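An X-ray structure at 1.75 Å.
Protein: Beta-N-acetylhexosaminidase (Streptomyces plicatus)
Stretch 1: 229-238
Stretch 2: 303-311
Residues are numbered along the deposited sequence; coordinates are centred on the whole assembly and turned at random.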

ATOM      1  N   THR A 229       1.171  11.482 -17.371  1.00  9.65           N
ATOM      2  CA  THR A 229       0.179  12.154 -18.189  1.00  9.41           C
ATOM      3  C   THR A 229      -1.120  11.598 -17.612  1.00  9.97           C
ATOM      4  O   THR A 229      -1.091  10.642 -16.833  1.00  9.62           O
ATOM      5  CB  THR A 229       0.261  11.716 -19.660  1.00 11.05           C
ATOM      6  OG1 THR A 229       0.198  10.285 -19.731  1.00  8.29           O
ATOM      7  CG2 THR A 229       1.549  12.198 -20.296  1.00  9.74           C
ATOM      8  N   LYS A 230      -2.254  12.183 -17.980  1.00 10.18           N
ATOM      9  CA  LYS A 230      -3.540  11.691 -17.499  1.00 12.01           C
ATOM     10  C   LYS A 230      -3.675  10.218 -17.894  1.00 11.04           C
ATOM     11  O   LYS A 230      -4.142   9.394 -17.108  1.00 11.61           O
ATOM     12  CB  LYS A 230      -4.683  12.479 -18.138  1.00 14.20           C
ATOM     13  CG  LYS A 230      -4.600  13.983 -17.982  1.00 21.31           C
ATOM     14  CD  LYS A 230      -5.109  14.439 -16.640  1.00 24.36           C
ATOM     15  CE  LYS A 230      -5.373  15.938 -16.641  1.00 25.06           C
ATOM     16  NZ  LYS A 230      -5.845  16.394 -15.310  1.00 27.81           N
ATOM     17  N   ALA A 231      -3.262   9.897 -19.120  1.00 11.32           N
ATOM     18  CA  ALA A 231      -3.346   8.527 -19.621  1.00 10.92           C
ATOM     19  C   ALA A 231      -2.509   7.563 -18.786  1.00 11.37           C
ATOM     20  O   ALA A 231      -2.962   6.469 -18.450  1.00 10.71           O
ATOM     21  CB  ALA A 231      -2.896   8.473 -21.079  1.00 13.37           C
ATOM     22  N   GLU A 232      -1.281   7.961 -18.464  1.00 10.15           N
ATOM     23  CA  GLU A 232      -0.418   7.107 -17.654  1.00  9.85           C
ATOM     24  C   GLU A 232      -1.039   6.885 -16.289  1.00  9.27           C
ATOM     25  O   GLU A 232      -1.019   5.774 -15.762  1.00  8.59           O
ATOM     26  CB  GLU A 232       0.967   7.730 -17.478  1.00  8.68           C
ATOM     27  CG  GLU A 232       1.863   7.593 -18.691  1.00 10.97           C
ATOM     28  CD  GLU A 232       3.220   8.214 -18.466  1.00 13.88           C
ATOM     29  OE1 GLU A 232       3.269   9.435 -18.226  1.00 15.05           O
ATOM     30  OE2 GLU A 232       4.230   7.482 -18.529  1.00 18.29           O
ATOM     31  N   TYR A 233      -1.589   7.949 -15.711  1.00  9.67           N
ATOM     32  CA  TYR A 233      -2.209   7.834 -14.402  1.00  9.17           C
ATOM     33  C   TYR A 233      -3.393   6.873 -14.466  1.00  9.84           C
ATOM     34  O   TYR A 233      -3.579   6.044 -13.574  1.00  8.15           O
ATOM     35  CB  TYR A 233      -2.688   9.194 -13.902  1.00 10.85           C
ATOM     36  CG  TYR A 233      -3.163   9.126 -12.476  1.00 11.68           C
ATOM     37  CD1 TYR A 233      -2.253   8.965 -11.433  1.00 13.92           C
ATOM     38  CD2 TYR A 233      -4.523   9.157 -12.169  1.00 11.46           C
ATOM     39  CE1 TYR A 233      -2.678   8.832 -10.124  1.00 15.53           C
ATOM     40  CE2 TYR A 233      -4.963   9.022 -10.851  1.00 15.08           C
ATOM     41  CZ  TYR A 233      -4.029   8.859  -9.838  1.00 14.87           C
ATOM     42  OH  TYR A 233      -4.438   8.713  -8.537  1.00 20.84           O
ATOM     43  N   LYS A 234      -4.197   6.993 -15.519  1.00 10.02           N
ATOM     44  CA  LYS A 234      -5.346   6.110 -15.689  1.00 11.42           C
ATOM     45  C   LYS A 234      -4.886   4.653 -15.761  1.00 10.67           C
ATOM     46  O   LYS A 234      -5.548   3.758 -15.233  1.00 10.52           O
ATOM     47  CB  LYS A 234      -6.112   6.463 -16.969  1.00 13.20           C
ATOM     48  CG  LYS A 234      -6.728   7.849 -16.984  1.00 19.74           C
ATOM     49  CD  LYS A 234      -7.443   8.094 -18.308  1.00 23.18           C
ATOM     50  CE  LYS A 234      -7.878   9.540 -18.457  1.00 26.79           C
ATOM     51  NZ  LYS A 234      -8.527   9.782 -19.779  1.00 29.48           N
ATOM     52  N   GLU A 235      -3.753   4.421 -16.419  1.00 10.22           N
ATOM     53  CA  GLU A 235      -3.209   3.071 -16.557  1.00  9.34           C
ATOM     54  C   GLU A 235      -2.754   2.529 -15.204  1.00  8.75           C
ATOM     55  O   GLU A 235      -2.923   1.345 -14.912  1.00  7.62           O
ATOM     56  CB  GLU A 235      -2.049   3.070 -17.558  1.00 10.13           C
ATOM     57  CG  GLU A 235      -1.298   1.744 -17.696  1.00 10.50           C
ATOM     58  CD  GLU A 235      -2.187   0.559 -18.060  1.00 11.65           C
ATOM     59  OE1 GLU A 235      -3.327   0.762 -18.531  1.00 12.77           O
ATOM     60  OE2 GLU A 235      -1.731  -0.591 -17.883  1.00 13.29           O
ATOM     61  N   ILE A 236      -2.169   3.391 -14.375  1.00  7.33           N
ATOM     62  CA  ILE A 236      -1.743   2.960 -13.047  1.00  8.09           C
ATOM     63  C   ILE A 236      -2.984   2.566 -12.245  1.00  8.22           C
ATOM     64  O   ILE A 236      -2.998   1.543 -11.560  1.00  7.98           O
ATOM     65  CB  ILE A 236      -0.985   4.088 -12.298  1.00  8.56           C
ATOM     66  CG1 ILE A 236       0.371   4.333 -12.969  1.00  9.94           C
ATOM     67  CG2 ILE A 236      -0.804   3.711 -10.828  1.00  9.73           C
ATOM     68  CD1 ILE A 236       1.191   5.455 -12.332  1.00 10.96           C
ATOM     69  N   VAL A 237      -4.033   3.379 -12.337  1.00  8.19           N
ATOM     70  CA  VAL A 237      -5.267   3.093 -11.616  1.00  8.51           C
ATOM     71  C   VAL A 237      -5.890   1.787 -12.107  1.00  8.72           C
ATOM     72  O   VAL A 237      -6.377   0.984 -11.309  1.00  9.46           O
ATOM     73  CB  VAL A 237      -6.290   4.244 -11.779  1.00  9.39           C
ATOM     74  CG1 VAL A 237      -7.627   3.851 -11.176  1.00  8.88           C
ATOM     75  CG2 VAL A 237      -5.765   5.499 -11.097  1.00  8.47           C
ATOM     76  N   ARG A 238      -5.864   1.568 -13.418  1.00  9.06           N
ATOM     77  CA  ARG A 238      -6.433   0.348 -13.986  1.00  8.83           C
ATOM     78  C   ARG A 238      -5.654  -0.878 -13.521  1.00  7.59           C
ATOM     79  O   ARG A 238      -6.242  -1.885 -13.123  1.00  8.20           O
ATOM     80  CB  ARG A 238      -6.409   0.400 -15.516  1.00 10.65           C
ATOM     81  CG  ARG A 238      -7.070  -0.808 -16.176  1.00 12.55           C
ATOM     82  CD  ARG A 238      -6.591  -0.985 -17.610  1.00 14.79           C
ATOM     83  NE  ARG A 238      -5.172  -1.338 -17.654  1.00 15.32           N
ATOM     84  CZ  ARG A 238      -4.676  -2.504 -17.251  1.00 17.33           C
ATOM     85  NH1 ARG A 238      -5.481  -3.445 -16.775  1.00 17.48           N
ATOM     86  NH2 ARG A 238      -3.369  -2.727 -17.310  1.00 16.22           N
ATOM     87  N   GLY A 303     -10.213  19.271  -8.716  1.00 11.55           N
ATOM     88  CA  GLY A 303     -11.246  18.907  -9.670  1.00 12.03           C
ATOM     89  C   GLY A 303     -10.719  17.968 -10.741  1.00 12.73           C
ATOM     90  O   GLY A 303     -11.359  16.965 -11.075  1.00 12.32           O
ATOM     91  N   GLU A 304      -9.548  18.286 -11.286  1.00 12.45           N
ATOM     92  CA  GLU A 304      -8.962  17.453 -12.326  1.00 12.59           C
ATOM     93  C   GLU A 304      -8.513  16.104 -11.779  1.00 12.78           C
ATOM     94  O   GLU A 304      -8.626  15.084 -12.462  1.00 13.10           O
ATOM     95  CB  GLU A 304      -7.787  18.176 -13.002  1.00 13.53           C
ATOM     96  CG  GLU A 304      -8.234  19.298 -13.942  1.00 13.26           C
ATOM     97  CD  GLU A 304      -7.146  19.757 -14.898  1.00 13.74           C
ATOM     98  OE1 GLU A 304      -6.387  18.897 -15.398  1.00 14.22           O
ATOM     99  OE2 GLU A 304      -7.065  20.973 -15.174  1.00 11.64           O
ATOM    100  N   LEU A 305      -8.015  16.092 -10.548  1.00 11.90           N
ATOM    101  CA  LEU A 305      -7.566  14.842  -9.944  1.00 11.67           C
ATOM    102  C   LEU A 305      -8.759  13.942  -9.631  1.00 11.11           C
ATOM    103  O   LEU A 305      -8.709  12.733  -9.850  1.00 10.07           O
ATOM    104  CB  LEU A 305      -6.771  15.118  -8.665  1.00 13.36           C
ATOM    105  CG  LEU A 305      -6.196  13.895  -7.938  1.00 13.77           C
ATOM    106  CD1 LEU A 305      -5.266  13.115  -8.866  1.00 14.50           C
ATOM    107  CD2 LEU A 305      -5.448  14.354  -6.694  1.00 15.75           C
ATOM    108  N   ALA A 306      -9.838  14.534  -9.128  1.00 10.52           N
ATOM    109  CA  ALA A 306     -11.029  13.760  -8.793  1.00 11.12           C
ATOM    110  C   ALA A 306     -11.594  13.069 -10.031  1.00 11.86           C
ATOM    111  O   ALA A 306     -12.083  11.941  -9.955  1.00 12.28           O
ATOM    112  CB  ALA A 306     -12.086  14.668  -8.170  1.00 11.85           C
ATOM    113  N   ALA A 307     -11.519  13.751 -11.169  1.00 11.81           N
ATOM    114  CA  ALA A 307     -12.028  13.212 -12.425  1.00 12.04           C
ATOM    115  C   ALA A 307     -11.288  11.948 -12.855  1.00 13.91           C
ATOM    116  O   ALA A 307     -11.849  11.099 -13.545  1.00 14.92           O
ATOM    117  CB  ALA A 307     -11.931  14.268 -13.521  1.00 13.44           C
ATOM    118  N   LEU A 308     -10.031  11.825 -12.440  1.00 12.93           N
ATOM    119  CA  LEU A 308      -9.208  10.670 -12.795  1.00 13.44           C
ATOM    120  C   LEU A 308      -9.214   9.609 -11.700  1.00 12.99           C
ATOM    121  O   LEU A 308      -8.593   8.557 -11.843  1.00 13.44           O
ATOM    122  CB  LEU A 308      -7.762  11.119 -13.022  1.00 15.62           C
ATOM    123  CG  LEU A 308      -7.509  12.193 -14.082  1.00 17.01           C
ATOM    124  CD1 LEU A 308      -6.098  12.728 -13.923  1.00 17.59           C
ATOM    125  CD2 LEU A 308      -7.722  11.611 -15.473  1.00 18.74           C
ATOM    126  N   THR A 309      -9.930   9.885 -10.619  1.00 10.03           N
ATOM    127  CA  THR A 309      -9.965   8.983  -9.477  1.00 10.65           C
ATOM    128  C   THR A 309     -11.294   8.267  -9.248  1.00 10.75           C
ATOM    129  O   THR A 309     -12.234   8.842  -8.700  1.00 11.27           O
ATOM    130  CB  THR A 309      -9.586   9.764  -8.202  1.00 11.28           C
ATOM    131  OG1 THR A 309      -8.289  10.350  -8.383  1.00 12.42           O
ATOM    132  CG2 THR A 309      -9.572   8.855  -6.982  1.00 11.51           C
ATOM    133  N   PRO A 310     -11.387   6.993  -9.663  1.00 10.55           N
ATOM    134  CA  PRO A 310     -12.632   6.244  -9.470  1.00  9.84           C
ATOM    135  C   PRO A 310     -12.814   5.856  -8.006  1.00 11.20           C
ATOM    136  O   PRO A 310     -13.922   5.533  -7.573  1.00 10.70           O
ATOM    137  CB  PRO A 310     -12.450   5.032 -10.382  1.00 11.24           C
ATOM    138  CG  PRO A 310     -10.968   4.805 -10.336  1.00 11.64           C
ATOM    139  CD  PRO A 310     -10.415   6.208 -10.445  1.00 11.03           C
ATOM    140  N   GLY A 311     -11.716   5.895  -7.253  1.00  9.68           N
ATOM    141  CA  GLY A 311     -11.751   5.558  -5.840  1.00  9.91           C
ATOM    142  C   GLY A 311     -12.563   6.556  -5.035  1.00  9.09           C
ATOM    143  O   GLY A 311     -12.894   7.631  -5.523  1.00 10.50           O
TER
HETATM  144  O   HOH W   1      -8.692  15.278 -15.151  1.00 21.75           O
HETATM  145  O   HOH W   2      -6.808   8.170  -8.119  1.00 27.78           O

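A recurring principle of helix packing is that polar groups at an apolar contact must find partners, and that water can supply one where protein atoms fall short. In this beta-N-acetylhexosaminidase, the helix that starts at Lys230 and runs on beyond Arg238 meets the last part of another helix and the loop that follows it. The two backbones come closest at Lys234 and Leu308, whose CA atoms lie 6.6 Å apart, and the contact buries about 402 Å² in all.

Leu308 is the centre of the contact and its most covered residue. Its CB points toward the first helix, where its CD1 packs 3.4 Å from Lys230 CD and its CD2 lies 3.6 Å from Lys234 CE. Here the lysines contribute their methylenes rather than their charges. Leu308 CB also sits 3.9 Å from Tyr233 CD2, one helical turn from Val237. That valine in turn places CG1 3.6 Å from Pro310 CG, extending the apolar contact into the loop.

The charge of Lys230 is used further out. Its CB points sideways, but the long side chain carries NZ to Glu304, and NZ donates to Glu304 OE1 at 2.6 Å, a short salt bridge and the one direct hydrogen bond across the contact. Water 1 reinforces it: it accepts from Lys230 NZ at 3.1 Å and donates to Glu304 O at 2.7 Å, so the ammonium reaches both the carboxylate and, through water, the backbone carbonyl of the same residue. Lys230 NZ and Glu304 OE1 each have another partner elsewhere in the structure, and Glu304 OE2 is satisfied there too.

Tyr233 and Thr309 solve a different problem. Tyr233 OH and Thr309 OG1 are 4.2 Å apart, too far for a direct hydrogen bond, and water 2 fills the gap, lying 2.5 Å from Tyr233 OH and donating to Thr309 OG1 at 2.6 Å. Thr309 OG1 itself donates to Leu305 O at 2.8 Å, so this hydroxyl is satisfied as both donor and acceptor. Leu305 O also receives Leu308 N at 3.0 Å. By contrast, Leu308 O simply approaches the edge of the Tyr233 ring, 3.8 Å from CE2.

The first helix settles other polar groups internally. At its start, Thr229 OG1 caps the helix by accepting from Glu232 N at 3.0 Å, while Thr229 N donates to Glu232 OE1 at 3.1 Å. Towards the other end of the stretch, Arg238 NE donates to Glu235 OE1 at 2.9 Å and Arg238 NH2 to Glu235 OE2 at 2.8 Å, a two-pronged salt bridge that takes no part in the contact.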